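Side-chain contacts in spectinomycin 9-adenylyltransferase (Enterococcus faecalis, PDB 6SXJ), which catalyses transfer of an AMP group from ATP to the 9-hydroxyl of spectinomycin, which gives the bacterium resistance to that antibiotic but not to streptomycin: residues A[202-207]-A[228-233]; A[183-188]-A[223-228]; A[55-60]-A[87-92]. One frame throughout, in Å; residues are numbered along the deposited sequence.

Contact 1: residues A[202-207]-A[228-233]; sequences PKDIAG and SYLGEN
Y229 sets its ring beside K203 and D204 in the first turn of helix 203-212, D204 meeting CE2 and K203 meeting CE1, both obliquely. The closest approach is from D204 OD2 to Y229 CE2, 3.1 Å, a meeting of the carboxylate with a ring carbon and not with the phenol oxygen, since Y229 OH stays 4.0 Å from D204 OD2. The two flat groups are inclined by 28°. D204 CB also rests 3.7 Å from Y229 CD2. With CG of D204 between its backbone N and carbonyl carbon (chi1 46°), the methylene and the carboxylate both lie along the CD2-CE2 side of the tyrosine. Across the ring, K203 CD lies 4.0 Å from Y229 CE1, its aliphatic chain crossing the tyrosine side chain at about a right angle. L230 adds a looser apolar touch, CD2 to D204 CB at 4.2 Å. D204 OD1 has a long, weak ion pair with K42, while Y229 also packs on N44. Helices 203-212 and 216-229 follow each other in the chain, and the start of the first here meets the end of the second: this is the open end of a helical hairpin in the helical C-terminal domain, bordered by K42 and N44 of the nucleotidyltransferase domain.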
ATOM      1  N   PRO A 202      -8.537  -0.351   7.320  1.00 86.53           N
ATOM      2  CA  PRO A 202      -7.798  -1.602   7.120  1.00 82.24           C
ATOM      3  C   PRO A 202      -8.684  -2.692   6.543  1.00 84.84           C
ATOM      4  O   PRO A 202      -9.908  -2.686   6.684  1.00 80.71           O
ATOM      5  CB  PRO A 202      -7.310  -1.975   8.528  1.00 84.18           C
ATOM      6  CG  PRO A 202      -7.634  -0.789   9.416  1.00 88.45           C
ATOM      7  CD  PRO A 202      -8.769  -0.073   8.749  1.00 96.35           C
ATOM      8  N   LYS A 203      -8.027  -3.656   5.894  1.00 81.46           N
ATOM      9  CA  LYS A 203      -8.752  -4.708   5.190  1.00 81.95           C
ATOM     10  C   LYS A 203      -9.662  -5.483   6.137  1.00 86.66           C
ATOM     11  O   LYS A 203     -10.863  -5.628   5.883  1.00 84.51           O
ATOM     12  CB  LYS A 203      -7.767  -5.659   4.508  1.00 79.24           C
ATOM     13  CG  LYS A 203      -6.777  -4.991   3.578  1.00 79.39           C
ATOM     14  CD  LYS A 203      -5.715  -5.986   3.117  1.00 83.72           C
ATOM     15  CE  LYS A 203      -5.695  -6.114   1.603  1.00 80.85           C
ATOM     16  NZ  LYS A 203      -4.923  -7.306   1.148  1.00 98.12           N
ATOM     17  N   ASP A 204      -9.101  -5.996   7.236  1.00 82.38           N
ATOM     18  CA  ASP A 204      -9.885  -6.858   8.114  1.00 83.12           C
ATOM     19  C   ASP A 204     -11.099  -6.127   8.679  1.00 82.75           C
ATOM     20  O   ASP A 204     -12.155  -6.740   8.866  1.00 82.08           O
ATOM     21  CB  ASP A 204      -9.005  -7.414   9.240  1.00 92.45           C
ATOM     22  CG  ASP A 204      -8.128  -6.355   9.886  1.00 88.39           C
ATOM     23  OD1 ASP A 204      -8.219  -6.194  11.119  1.00 87.86           O
ATOM     24  OD2 ASP A 204      -7.343  -5.698   9.169  1.00 89.53           O
ATOM     25  N   ILE A 205     -10.991  -4.822   8.930  1.00 81.55           N
ATOM     26  CA  ILE A 205     -12.146  -4.083   9.428  1.00 81.79           C
ATOM     27  C   ILE A 205     -13.114  -3.782   8.292  1.00 81.36           C
ATOM     28  O   ILE A 205     -14.337  -3.789   8.485  1.00 75.69           O
ATOM     29  CB  ILE A 205     -11.703  -2.791  10.139  1.00 84.16           C
ATOM     30  CG1 ILE A 205     -11.139  -3.108  11.525  1.00 78.85           C
ATOM     31  CG2 ILE A 205     -12.880  -1.819  10.259  1.00 78.90           C
ATOM     32  CD1 ILE A 205      -9.900  -3.968  11.501  1.00 78.34           C
ATOM     33  N   ALA A 206     -12.586  -3.487   7.101  1.00 81.38           N
ATOM     34  CA  ALA A 206     -13.445  -3.287   5.940  1.00 79.24           C
ATOM     35  C   ALA A 206     -14.179  -4.570   5.572  1.00 74.61           C
ATOM     36  O   ALA A 206     -15.321  -4.518   5.101  1.00 76.37           O
ATOM     37  CB  ALA A 206     -12.623  -2.782   4.753  1.00 76.13           C
ATOM     38  N   GLY A 207     -13.552  -5.725   5.797  1.00 74.08           N
ATOM     39  CA  GLY A 207     -14.190  -6.984   5.438  1.00 76.15           C
ATOM     40  C   GLY A 207     -15.442  -7.261   6.247  1.00 72.58           C
ATOM     41  O   GLY A 207     -16.480  -7.642   5.699  1.00 68.64           O
ATOM     42  N   SER A 228      -8.212 -15.722   7.165  1.00 96.21           N
ATOM     43  CA  SER A 228      -6.951 -16.020   6.489  1.00 97.99           C
ATOM     44  C   SER A 228      -5.985 -14.843   6.576  1.00 98.64           C
ATOM     45  O   SER A 228      -4.782 -15.032   6.795  1.00 94.82           O
ATOM     46  CB  SER A 228      -7.218 -16.391   5.030  1.00 89.63           C
ATOM     47  OG  SER A 228      -6.041 -16.306   4.243  1.00 87.98           O
ATOM     48  N   TYR A 229      -6.498 -13.618   6.420  1.00 93.69           N
ATOM     49  CA  TYR A 229      -5.657 -12.432   6.546  1.00 93.57           C
ATOM     50  C   TYR A 229      -4.996 -12.361   7.917  1.00 97.38           C
ATOM     51  O   TYR A 229      -3.897 -11.807   8.050  1.00 94.18           O
ATOM     52  CB  TYR A 229      -6.498 -11.180   6.272  1.00 95.18           C
ATOM     53  CG  TYR A 229      -5.792  -9.867   6.537  1.00100.81           C
ATOM     54  CD1 TYR A 229      -4.765  -9.425   5.709  1.00 93.89           C
ATOM     55  CD2 TYR A 229      -6.158  -9.066   7.611  1.00 99.09           C
ATOM     56  CE1 TYR A 229      -4.118  -8.228   5.952  1.00 99.25           C
ATOM     57  CE2 TYR A 229      -5.517  -7.869   7.865  1.00 97.40           C
ATOM     58  CZ  TYR A 229      -4.500  -7.453   7.032  1.00102.13           C
ATOM     59  OH  TYR A 229      -3.864  -6.260   7.284  1.00103.79           O
ATOM     60  N   LEU A 230      -5.638 -12.925   8.942  1.00 94.52           N
ATOM     61  CA  LEU A 230      -5.079 -12.988  10.285  1.00 96.53           C
ATOM     62  C   LEU A 230      -4.371 -14.313  10.555  1.00 96.06           C
ATOM     63  O   LEU A 230      -4.165 -14.671  11.721  1.00103.65           O
ATOM     64  CB  LEU A 230      -6.175 -12.749  11.323  1.00 93.79           C
ATOM     65  CG  LEU A 230      -7.144 -11.606  11.015  1.00 91.56           C
ATOM     66  CD1 LEU A 230      -8.065 -11.328  12.199  1.00 68.50           C
ATOM     67  CD2 LEU A 230      -6.387 -10.343  10.626  1.00 90.01           C
ATOM     68  N   GLY A 231      -3.999 -15.043   9.506  1.00100.80           N
ATOM     69  CA  GLY A 231      -3.200 -16.245   9.655  1.00 92.16           C
ATOM     70  C   GLY A 231      -3.841 -17.493   9.086  1.00102.88           C
ATOM     71  O   GLY A 231      -3.280 -18.142   8.196  1.00111.81           O
ATOM     72  N   GLU A 232      -5.026 -17.824   9.596  1.00 97.64           N
ATOM     73  CA  GLU A 232      -5.736 -19.060   9.283  1.00100.18           C
ATOM     74  C   GLU A 232      -5.532 -19.570   7.861  1.00100.79           C
ATOM     75  O   GLU A 232      -5.653 -18.812   6.894  1.00102.61           O
ATOM     76  CB  GLU A 232      -7.233 -18.846   9.530  1.00 94.55           C
ATOM     77  CG  GLU A 232      -7.980 -20.021  10.120  1.00 94.28           C
ATOM     78  CD  GLU A 232      -9.113 -19.574  11.027  1.00 96.47           C
ATOM     79  OE1 GLU A 232     -10.119 -20.309  11.133  1.00101.11           O
ATOM     80  OE2 GLU A 232      -8.997 -18.483  11.632  1.00 92.46           O
ATOM     81  N   ASN A 233      -5.235 -20.860   7.730  1.00100.61           N
ATOM     82  CA  ASN A 233      -5.121 -21.509   6.426  1.00110.02           C
ATOM     83  C   ASN A 233      -6.515 -21.934   5.978  1.00109.49           C
ATOM     84  O   ASN A 233      -7.129 -22.814   6.591  1.00111.59           O
ATOM     85  CB  ASN A 233      -4.176 -22.703   6.509  1.00106.24           C
ATOM     86  CG  ASN A 233      -3.748 -23.197   5.149  1.00108.53           C
ATOM     87  OD1 ASN A 233      -2.937 -22.563   4.473  1.00114.79           O
ATOM     88  ND2 ASN A 233      -4.296 -24.333   4.735  1.00103.35           N
TER

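Contact 2: residues A[183-188]-A[223-228]; sequences NSILTL and LLAVRS
Helices 183-188 and 223-228 cross steeply, their N-to-C directions 114° apart, and their axes approach to 9.3 Å. The backbones come nearest at I185 and A225, whose CA atoms are 7.1 Å apart. A225 CB points at the other helix and meets L186 CG at 4.0 Å. One branch of L186 lies against backbone, CD1 being 3.8 Å from A225 O, while the other branch, CD2, reaches V226 CG2 at 4.0 Å. L186 has CG anti to its carbonyl carbon (chi1 -53°), a torsion that sends its fork across to the alanine, and it crosses the V226 side chain at about a right angle. I185 contributes the end of its extended chain, CD1 lying 4.3 Å from A225 CB. The alanine methyl is thus touched by two larger side chains of helix 181-196. All four residues are buried and their side-chain contacts are all apolar, with one leucine methyl also lying on a backbone carbonyl. Around this junction, A225 meets W236 in the following loop. Both segments pack on helix 203-212, N183 and T187 on K203 and V226 on N208, while 183-188 also meets helix 241-253 through I185 and L188, and helix 159-173 through S184, T187 and L188.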
ATOM      1  N   ASN A 183      -6.680 -11.329  -0.403  1.00 79.72           N
ATOM      2  CA  ASN A 183      -6.346  -9.938  -0.694  1.00 82.25           C
ATOM      3  C   ASN A 183      -7.415  -9.304  -1.577  1.00 76.00           C
ATOM      4  O   ASN A 183      -7.924  -8.216  -1.279  1.00 68.34           O
ATOM      5  CB  ASN A 183      -4.973  -9.849  -1.366  1.00 82.36           C
ATOM      6  CG  ASN A 183      -3.929 -10.703  -0.678  1.00 93.65           C
ATOM      7  OD1 ASN A 183      -4.176 -11.868  -0.361  1.00 98.64           O
ATOM      8  ND2 ASN A 183      -2.754 -10.130  -0.446  1.00 96.44           N
ATOM      9  N   SER A 184      -7.786  -9.989  -2.662  1.00 71.26           N
ATOM     10  CA  SER A 184      -8.691  -9.402  -3.643  1.00 72.41           C
ATOM     11  C   SER A 184     -10.061  -9.119  -3.037  1.00 68.71           C
ATOM     12  O   SER A 184     -10.629  -8.038  -3.229  1.00 76.18           O
ATOM     13  CB  SER A 184      -8.808 -10.332  -4.851  1.00 78.33           C
ATOM     14  OG  SER A 184      -7.638 -10.276  -5.649  1.00 83.62           O
ATOM     15  N   ILE A 185     -10.608 -10.082  -2.293  1.00 67.68           N
ATOM     16  CA  ILE A 185     -11.919  -9.883  -1.681  1.00 70.81           C
ATOM     17  C   ILE A 185     -11.901  -8.658  -0.779  1.00 65.30           C
ATOM     18  O   ILE A 185     -12.752  -7.767  -0.887  1.00 66.20           O
ATOM     19  CB  ILE A 185     -12.345 -11.137  -0.895  1.00 73.47           C
ATOM     20  CG1 ILE A 185     -12.522 -12.330  -1.828  1.00 65.95           C
ATOM     21  CG2 ILE A 185     -13.632 -10.868  -0.136  1.00 76.58           C
ATOM     22  CD1 ILE A 185     -12.918 -13.606  -1.113  1.00 67.90           C
ATOM     23  N   LEU A 186     -10.943  -8.601   0.143  1.00 67.72           N
ATOM     24  CA  LEU A 186     -10.944  -7.525   1.128  1.00 75.96           C
ATOM     25  C   LEU A 186     -10.500  -6.201   0.524  1.00 66.37           C
ATOM     26  O   LEU A 186     -10.964  -5.141   0.957  1.00 58.69           O
ATOM     27  CB  LEU A 186     -10.057  -7.900   2.316  1.00 72.07           C
ATOM     28  CG  LEU A 186     -10.386  -9.260   2.936  1.00 71.88           C
ATOM     29  CD1 LEU A 186      -9.171  -9.818   3.662  1.00 88.17           C
ATOM     30  CD2 LEU A 186     -11.579  -9.165   3.877  1.00 79.99           C
ATOM     31  N   THR A 187      -9.622  -6.235  -0.478  1.00 74.63           N
ATOM     32  CA  THR A 187      -9.326  -5.018  -1.224  1.00 75.80           C
ATOM     33  C   THR A 187     -10.606  -4.413  -1.789  1.00 72.68           C
ATOM     34  O   THR A 187     -10.886  -3.223  -1.598  1.00 72.34           O
ATOM     35  CB  THR A 187      -8.329  -5.316  -2.345  1.00 74.34           C
ATOM     36  OG1 THR A 187      -7.264  -6.136  -1.843  1.00 74.55           O
ATOM     37  CG2 THR A 187      -7.750  -4.015  -2.902  1.00 78.91           C
ATOM     38  N   LEU A 188     -11.407  -5.229  -2.481  1.00 75.15           N
ATOM     39  CA  LEU A 188     -12.679  -4.743  -3.003  1.00 66.62           C
ATOM     40  C   LEU A 188     -13.570  -4.224  -1.882  1.00 66.09           C
ATOM     41  O   LEU A 188     -14.253  -3.207  -2.042  1.00 65.93           O
ATOM     42  CB  LEU A 188     -13.388  -5.855  -3.772  1.00 62.36           C
ATOM     43  CG  LEU A 188     -12.847  -6.227  -5.154  1.00 62.78           C
ATOM     44  CD1 LEU A 188     -13.487  -7.525  -5.613  1.00 57.81           C
ATOM     45  CD2 LEU A 188     -13.090  -5.135  -6.153  1.00 64.52           C
ATOM     46  N   LEU A 223     -16.112 -13.166   5.380  1.00 75.10           N
ATOM     47  CA  LEU A 223     -15.593 -13.397   6.720  1.00 79.07           C
ATOM     48  C   LEU A 223     -14.548 -14.507   6.733  1.00 81.84           C
ATOM     49  O   LEU A 223     -13.623 -14.475   7.551  1.00 78.06           O
ATOM     50  CB  LEU A 223     -16.745 -13.719   7.666  1.00 68.15           C
ATOM     51  CG  LEU A 223     -17.604 -12.502   8.011  1.00 69.82           C
ATOM     52  CD1 LEU A 223     -18.847 -12.915   8.782  1.00 70.89           C
ATOM     53  CD2 LEU A 223     -16.791 -11.481   8.802  1.00 81.16           C
ATOM     54  N   LEU A 224     -14.663 -15.486   5.832  1.00 78.57           N
ATOM     55  CA  LEU A 224     -13.609 -16.487   5.708  1.00 81.66           C
ATOM     56  C   LEU A 224     -12.331 -15.893   5.129  1.00 87.67           C
ATOM     57  O   LEU A 224     -11.262 -16.498   5.269  1.00 87.60           O
ATOM     58  CB  LEU A 224     -14.095 -17.660   4.854  1.00 82.59           C
ATOM     59  CG  LEU A 224     -14.696 -18.783   5.709  1.00 94.49           C
ATOM     60  CD1 LEU A 224     -16.158 -18.480   6.052  1.00 85.50           C
ATOM     61  CD2 LEU A 224     -14.566 -20.140   5.032  1.00 86.82           C
ATOM     62  N   ALA A 225     -12.417 -14.719   4.496  1.00 86.47           N
ATOM     63  CA  ALA A 225     -11.215 -14.020   4.052  1.00 85.40           C
ATOM     64  C   ALA A 225     -10.553 -13.270   5.205  1.00 85.91           C
ATOM     65  O   ALA A 225      -9.321 -13.219   5.291  1.00 82.29           O
ATOM     66  CB  ALA A 225     -11.559 -13.055   2.915  1.00 79.87           C
ATOM     67  N   VAL A 226     -11.353 -12.684   6.102  1.00 81.91           N
ATOM     68  CA  VAL A 226     -10.790 -12.007   7.270  1.00 82.58           C
ATOM     69  C   VAL A 226      -9.870 -12.953   8.032  1.00 82.97           C
ATOM     70  O   VAL A 226      -8.729 -12.613   8.364  1.00 86.65           O
ATOM     71  CB  VAL A 226     -11.915 -11.470   8.174  1.00 82.72           C
ATOM     72  CG1 VAL A 226     -11.331 -10.868   9.448  1.00 72.12           C
ATOM     73  CG2 VAL A 226     -12.758 -10.450   7.425  1.00 78.56           C
ATOM     74  N   ARG A 227     -10.356 -14.166   8.306  1.00 83.13           N
ATOM     75  CA  ARG A 227      -9.585 -15.121   9.097  1.00 91.73           C
ATOM     76  C   ARG A 227      -8.227 -15.399   8.462  1.00 98.08           C
ATOM     77  O   ARG A 227      -7.189 -15.331   9.132  1.00103.33           O
ATOM     78  CB  ARG A 227     -10.380 -16.418   9.260  1.00 90.81           C
ATOM     79  CG  ARG A 227     -11.685 -16.265  10.034  1.00 84.10           C
ATOM     80  CD  ARG A 227     -12.661 -17.400   9.747  1.00 80.40           C
ATOM     81  NE  ARG A 227     -12.018 -18.712   9.738  1.00 89.41           N
ATOM     82  CZ  ARG A 227     -12.670 -19.865   9.607  1.00 92.53           C
ATOM     83  NH1 ARG A 227     -13.990 -19.874   9.473  1.00 91.31           N
ATOM     84  NH2 ARG A 227     -12.002 -21.012   9.609  1.00 94.27           N
ATOM     85  N   SER A 228      -8.212 -15.722   7.165  1.00 96.21           N
ATOM     86  CA  SER A 228      -6.951 -16.020   6.489  1.00 97.99           C
ATOM     87  C   SER A 228      -5.985 -14.843   6.576  1.00 98.64           C
ATOM     88  O   SER A 228      -4.782 -15.032   6.795  1.00 94.82           O
ATOM     89  CB  SER A 228      -7.218 -16.391   5.030  1.00 89.63           C
ATOM     90  OG  SER A 228      -6.041 -16.306   4.243  1.00 87.98           O
TER

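Contact 3: residues A[55-60]-A[87-92]; sequences EPLTDQ and LTIIIQ
Apolar packing carries this contact, and it falls into two patches, one at P56 and I91 and the other at L57 and I89. In the first, the terminal methyl of I91 pushes against the proline ring and the peptide bond before it. I91 CD1 is 3.3 Å from P56 N. It also lies 3.6 Å from P56 CG. The methyl thus touches carbons of the pyrrolidine ring together with main-chain atoms, with the two side chains crossing at about a right angle. I91 CG1 lies anti to the carbonyl carbon (chi1 -53°), and the rest of the chain runs on extended, bringing CD1 up to the proline. In the second patch the meeting is methyl to methyl, L57 CD1 to I89 CD1 at 3.7 Å, between two obliquely crossing chains. I89 and I91 are two residues apart on strand 85-91, so both project from the same face of it.

Hydrogen bonds flank this packing. The backbone N of L57 bonds to E105 OE2, on the neighbouring strand 103-108, and that of E55 to N26 OD1; P56 and I91 both pack on E105 as well. T58 is the N-cap of helix 59-69, its OG1 accepting a hydrogen bond from S61 N.

The loop leads from strand 47-53 into helix 59-69, and the chain then returns as strand 85-91, parallel to strand 47-53. This is a beta-alpha-beta crossover within the nucleotidyltransferase domain, and the contact packs its first connecting loop on the returning strand.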
ATOM      1  N   GLU A  55      15.503  15.233  -6.890  1.00 65.39           N
ATOM      2  CA  GLU A  55      15.927  14.781  -8.206  1.00 77.18           C
ATOM      3  C   GLU A  55      15.932  13.265  -8.264  1.00 72.80           C
ATOM      4  O   GLU A  55      15.921  12.591  -7.226  1.00 66.72           O
ATOM      5  CB  GLU A  55      17.331  15.301  -8.548  1.00 77.05           C
ATOM      6  CG  GLU A  55      17.451  16.810  -8.597  1.00 86.18           C
ATOM      7  CD  GLU A  55      18.711  17.306  -7.923  1.00 93.68           C
ATOM      8  OE1 GLU A  55      19.742  16.602  -8.004  1.00 91.55           O
ATOM      9  OE2 GLU A  55      18.666  18.396  -7.315  1.00 99.66           O
ATOM     10  N   PRO A  56      15.963  12.691  -9.468  1.00 63.36           N
ATOM     11  CA  PRO A  56      15.980  11.229  -9.593  1.00 62.53           C
ATOM     12  C   PRO A  56      17.158  10.604  -8.861  1.00 70.51           C
ATOM     13  O   PRO A  56      18.148  11.259  -8.524  1.00 69.34           O
ATOM     14  CB  PRO A  56      16.084  10.999 -11.107  1.00 64.70           C
ATOM     15  CG  PRO A  56      15.505  12.236 -11.719  1.00 63.81           C
ATOM     16  CD  PRO A  56      15.870  13.362 -10.780  1.00 72.63           C
ATOM     17  N   LEU A  57      17.031   9.307  -8.612  1.00 65.65           N
ATOM     18  CA  LEU A  57      18.071   8.533  -7.956  1.00 67.52           C
ATOM     19  C   LEU A  57      18.801   7.680  -8.983  1.00 72.81           C
ATOM     20  O   LEU A  57      18.178   7.055  -9.848  1.00 72.43           O
ATOM     21  CB  LEU A  57      17.480   7.637  -6.870  1.00 69.46           C
ATOM     22  CG  LEU A  57      16.500   8.276  -5.887  1.00 68.85           C
ATOM     23  CD1 LEU A  57      16.285   7.320  -4.729  1.00 69.12           C
ATOM     24  CD2 LEU A  57      17.001   9.619  -5.403  1.00 67.67           C
ATOM     25  N   THR A  58      20.127   7.670  -8.890  1.00 75.63           N
ATOM     26  CA  THR A  58      20.918   6.777  -9.717  1.00 83.26           C
ATOM     27  C   THR A  58      20.483   5.336  -9.473  1.00 77.08           C
ATOM     28  O   THR A  58      19.866   5.008  -8.458  1.00 71.14           O
ATOM     29  CB  THR A  58      22.408   6.937  -9.409  1.00 82.01           C
ATOM     30  OG1 THR A  58      22.658   6.566  -8.048  1.00 82.29           O
ATOM     31  CG2 THR A  58      22.852   8.379  -9.629  1.00 72.24           C
ATOM     32  N   ASP A  59      20.795   4.465 -10.430  1.00 74.11           N
ATOM     33  CA  ASP A  59      20.533   3.047 -10.224  1.00 70.18           C
ATOM     34  C   ASP A  59      21.416   2.465  -9.132  1.00 75.80           C
ATOM     35  O   ASP A  59      21.108   1.389  -8.608  1.00 75.38           O
ATOM     36  CB  ASP A  59      20.725   2.286 -11.529  1.00 76.41           C
ATOM     37  CG  ASP A  59      19.512   2.372 -12.418  1.00 72.10           C
ATOM     38  OD1 ASP A  59      18.961   1.311 -12.768  1.00 72.64           O
ATOM     39  OD2 ASP A  59      19.094   3.503 -12.746  1.00 81.33           O
ATOM     40  N   GLN A  60      22.503   3.152  -8.779  1.00 79.96           N
ATOM     41  CA  GLN A  60      23.274   2.751  -7.608  1.00 82.99           C
ATOM     42  C   GLN A  60      22.477   2.990  -6.332  1.00 74.93           C
ATOM     43  O   GLN A  60      22.321   2.083  -5.509  1.00 74.15           O
ATOM     44  CB  GLN A  60      24.595   3.518  -7.554  1.00 90.73           C
ATOM     45  CG  GLN A  60      25.666   2.999  -8.496  1.00111.07           C
ATOM     46  CD  GLN A  60      26.989   3.723  -8.318  1.00107.52           C
ATOM     47  OE1 GLN A  60      27.061   4.744  -7.634  1.00101.38           O
ATOM     48  NE2 GLN A  60      28.042   3.197  -8.931  1.00106.47           N
ATOM     49  N   LEU A  87       8.054   1.024   1.138  1.00 37.32           N
ATOM     50  CA  LEU A  87       8.591   2.371   1.002  1.00 43.95           C
ATOM     51  C   LEU A  87       8.517   2.821  -0.446  1.00 43.91           C
ATOM     52  O   LEU A  87       9.064   2.155  -1.326  1.00 43.18           O
ATOM     53  CB  LEU A  87      10.045   2.439   1.481  1.00 33.58           C
ATOM     54  CG  LEU A  87      10.677   3.832   1.524  1.00 41.26           C
ATOM     55  CD1 LEU A  87      11.518   3.992   2.805  1.00 48.92           C
ATOM     56  CD2 LEU A  87      11.539   4.064   0.318  1.00 37.71           C
ATOM     57  N   THR A  88       7.894   3.980  -0.669  1.00 49.85           N
ATOM     58  CA  THR A  88       7.755   4.594  -1.982  1.00 51.02           C
ATOM     59  C   THR A  88       8.476   5.934  -1.998  1.00 51.92           C
ATOM     60  O   THR A  88       8.418   6.692  -1.025  1.00 48.17           O
ATOM     61  CB  THR A  88       6.282   4.820  -2.340  1.00 43.64           C
ATOM     62  OG1 THR A  88       5.591   3.568  -2.341  1.00 43.07           O
ATOM     63  CG2 THR A  88       6.161   5.476  -3.702  1.00 56.77           C
ATOM     64  N   ILE A  89       9.132   6.230  -3.116  1.00 44.35           N
ATOM     65  CA  ILE A  89       9.846   7.485  -3.313  1.00 49.86           C
ATOM     66  C   ILE A  89       9.201   8.218  -4.479  1.00 56.89           C
ATOM     67  O   ILE A  89       9.025   7.644  -5.563  1.00 51.80           O
ATOM     68  CB  ILE A  89      11.345   7.249  -3.582  1.00 51.47           C
ATOM     69  CG1 ILE A  89      11.961   6.415  -2.456  1.00 44.69           C
ATOM     70  CG2 ILE A  89      12.066   8.576  -3.748  1.00 54.34           C
ATOM     71  CD1 ILE A  89      13.444   6.176  -2.600  1.00 54.66           C
ATOM     72  N   ILE A  90       8.854   9.481  -4.257  1.00 46.25           N
ATOM     73  CA  ILE A  90       8.384  10.360  -5.317  1.00 47.09           C
ATOM     74  C   ILE A  90       9.300  11.573  -5.394  1.00 58.94           C
ATOM     75  O   ILE A  90       9.912  11.985  -4.399  1.00 54.98           O
ATOM     76  CB  ILE A  90       6.922  10.805  -5.101  1.00 50.61           C
ATOM     77  CG1 ILE A  90       6.740  11.369  -3.686  1.00 52.10           C
ATOM     78  CG2 ILE A  90       5.969   9.644  -5.348  1.00 58.18           C
ATOM     79  CD1 ILE A  90       5.416  12.058  -3.480  1.00 46.26           C
ATOM     80  N   ILE A  91       9.399  12.131  -6.599  1.00 49.91           N
ATOM     81  CA  ILE A  91      10.079  13.395  -6.847  1.00 52.60           C
ATOM     82  C   ILE A  91       9.040  14.496  -6.748  1.00 60.36           C
ATOM     83  O   ILE A  91       7.979  14.410  -7.375  1.00 54.00           O
ATOM     84  CB  ILE A  91      10.753  13.402  -8.230  1.00 56.37           C
ATOM     85  CG1 ILE A  91      11.658  12.184  -8.377  1.00 55.62           C
ATOM     86  CG2 ILE A  91      11.542  14.687  -8.429  1.00 57.79           C
ATOM     87  CD1 ILE A  91      12.647  12.281  -9.516  1.00 66.76           C
ATOM     88  N   GLN A  92       9.326  15.529  -5.950  1.00 58.47           N
ATOM     89  CA  GLN A  92       8.321  16.561  -5.729  1.00 57.88           C
ATOM     90  C   GLN A  92       7.876  17.185  -7.048  1.00 59.84           C
ATOM     91  O   GLN A  92       6.679  17.377  -7.283  1.00 61.32           O
ATOM     92  CB  GLN A  92       8.854  17.638  -4.788  1.00 57.25           C
ATOM     93  CG  GLN A  92       7.771  18.564  -4.272  1.00 54.49           C
ATOM     94  CD  GLN A  92       8.334  19.764  -3.532  1.00 59.93           C
ATOM     95  OE1 GLN A  92       9.498  19.771  -3.128  1.00 61.79           O
ATOM     96  NE2 GLN A  92       7.506  20.786  -3.350  1.00 60.34           N
TER

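Contacts 1 and 2 belong to the helical C-terminal domain and share helix 216-229, including S228; their centres are 6 Å apart, and they meet where G207 packs on L186 and K203 on N183 and T187. Contact 2 is buried, with apolar side chains meeting, whereas contact 1 is only partly buried and mixes a tyrosine with charged side chains. Contact 3 lies on the opposite side of the chain's centre, about 32 to 33 Å from the other two between centres, in the nucleotidyltransferase domain. It is apolar like contact 2 and buried at L57, I89 and I91, but exposed at E55 and P56, and it sets a loop against a strand, with much of the touching methyl on main chain.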